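Local coordinates for ribose 5-phosphate isomerase B (Anaplasma phagocytophilum, PDB 4EM8) that catalyses the reversible isomerisation of ribose 5-phosphate and ribulose 5-phosphate, at the interface of chains A and B. Coordinates in Å, arbitrary orientation; residue numbers count along the deposited sequence, not the author numbering. Chains: chain A/B, Ribose 5-phosphate isomerase B.

The interface of chains A and B. Residues chain A 73, 75, 116; chain B 90, 97, 100-101, 105.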
loop_
_atom_site.group_PDB
_atom_site.type_symbol
_atom_site.label_atom_id
_atom_site.label_comp_id
_atom_site.label_asym_id
_atom_site.label_seq_id
_atom_site.Cartn_x
_atom_site.Cartn_y
_atom_site.Cartn_z
ATOM N N THR A 73 3.266 11.426 0.337
ATOM C CA THR A 73 3.114 10.427 -0.748
ATOM C C THR A 73 2.004 9.409 -0.537
ATOM O O THR A 73 1.523 8.759 -1.488
ATOM C CB THR A 73 4.402 9.627 -0.867
ATOM O OG1 THR A 73 4.587 8.846 0.328
ATOM C CG2 THR A 73 5.589 10.577 -1.070
ATOM N N ILE A 75 2.610 6.675 0.894
ATOM C CA ILE A 75 3.304 5.399 0.915
ATOM C C ILE A 75 3.574 5.007 2.356
ATOM O O ILE A 75 3.283 3.880 2.776
ATOM C CB ILE A 75 4.642 5.429 0.126
ATOM C CG1 ILE A 75 4.376 5.743 -1.341
ATOM C CG2 ILE A 75 5.379 4.086 0.269
ATOM C CD1 ILE A 75 5.553 6.330 -2.072
ATOM N N TYR A 116 0.747 14.961 -4.200
ATOM C CA TYR A 116 0.605 14.347 -5.511
ATOM C C TYR A 116 -0.859 14.208 -5.975
ATOM O O TYR A 116 -1.095 13.733 -7.089
ATOM C CB TYR A 116 1.310 12.967 -5.521
ATOM C CG TYR A 116 2.796 13.118 -5.310
ATOM C CD1 TYR A 116 3.640 13.376 -6.379
ATOM C CD2 TYR A 116 3.344 13.111 -4.032
ATOM C CE1 TYR A 116 4.997 13.585 -6.191
ATOM C CE2 TYR A 116 4.710 13.302 -3.838
ATOM C CZ TYR A 116 5.528 13.529 -4.919
ATOM O OH TYR A 116 6.871 13.749 -4.737
ATOM N N ALA B 90 5.458 -1.435 -1.242
ATOM C CA ALA B 90 4.759 -0.373 -1.972
ATOM C C ALA B 90 4.195 -0.990 -3.246
ATOM O O ALA B 90 4.893 -1.702 -3.944
ATOM C CB ALA B 90 5.712 0.805 -2.275
ATOM N N LEU B 97 6.462 6.426 -8.367
ATOM C CA LEU B 97 6.091 5.830 -7.117
ATOM C C LEU B 97 7.188 4.897 -6.603
ATOM O O LEU B 97 7.490 4.906 -5.423
ATOM C CB LEU B 97 4.782 5.060 -7.320
ATOM C CG LEU B 97 3.650 5.049 -6.293
ATOM C CD1 LEU B 97 3.540 6.323 -5.454
ATOM C CD2 LEU B 97 2.376 4.789 -7.117
ATOM N N LEU B 100 10.000 7.190 -5.270
ATOM C CA LEU B 100 9.663 7.775 -3.960
ATOM C C LEU B 100 9.664 6.737 -2.834
ATOM O O LEU B 100 10.159 7.014 -1.745
ATOM C CB LEU B 100 8.295 8.469 -4.032
ATOM C CG LEU B 100 8.133 9.690 -4.934
ATOM C CD1 LEU B 100 6.689 10.186 -4.875
ATOM C CD2 LEU B 100 9.095 10.796 -4.547
ATOM N N SER B 101 9.104 5.539 -3.062
ATOM C CA SER B 101 9.097 4.506 -2.009
ATOM C C SER B 101 10.496 4.122 -1.563
ATOM O O SER B 101 10.727 3.841 -0.406
ATOM C CB SER B 101 8.318 3.231 -2.454
ATOM O OG SER B 101 9.001 2.512 -3.473
ATOM N N ASN B 105 10.958 5.882 1.922
ATOM C CA ASN B 105 10.579 4.793 2.830
ATOM C C ASN B 105 11.522 3.593 2.823
ATOM O O ASN B 105 11.256 2.607 3.540
ATOM C CB ASN B 105 9.143 4.361 2.514
ATOM C CG ASN B 105 8.228 5.554 2.306
ATOM O OD1 ASN B 105 8.060 6.013 1.185
ATOM N ND2 ASN B 105 7.687 6.095 3.393
HETATM O O HOH W 1 5.728 8.694 2.991
#
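A:Ile75, the first residue of helix 75-81, pushes its branched side chain against helix 95-105 of chain B. Its CD1 methyl reaches B:Leu97 CD1 at 3.9 Å and also packs against B:Leu100 CB and the backbone of B:Ser101. The CG2 branch, anti to the backbone N (CG1 chi1 -62°), turns towards B:Asn105 and B:Ser101 and, more loosely, B:Ala90. A beta-branched residue suits this place by presenting two methyls, and the small B:Ala90 and B:Ser101 probably leave room for it.

Beside it, B:Leu100 extends away from its helix (chi2 178°) and lays CD1 over the A:Tyr116 ring face at its phenol end, 3.5 Å from CZ; CD2 also nears the hydroxyl. A:Thr73 CG2 adds a contact with B:Leu100 CD1 at 4.0 Å.

Towards the rim, asparagine suits B:Asn105: its OD1 packs 3.4 Å from A:Ile75 CG2 while ND2 points straight at a water, a long 3.3 Å away. That water lies 2.9 Å from A:Thr73 OG1, linking the subunits. A:Thr73 OG1 also accepts a hydrogen bond from A:Ile75 N (3.0 Å), as in a helix N-cap, which probably helps fix the threonine with its methyl towards B:Leu100.

This patch of the two-fold dimer interface joins the glycine-rich loop after the catalytic cysteine of one subunit to the other's helix bearing B:His104, the predicted proton donor, about 6 Å from the patch centre. A:Thr73, A:Ile75 and B:Asn105 are themselves predicted sugar-phosphate-binding positions, so the patch probably helps build the shared active site of RpiB enzymes.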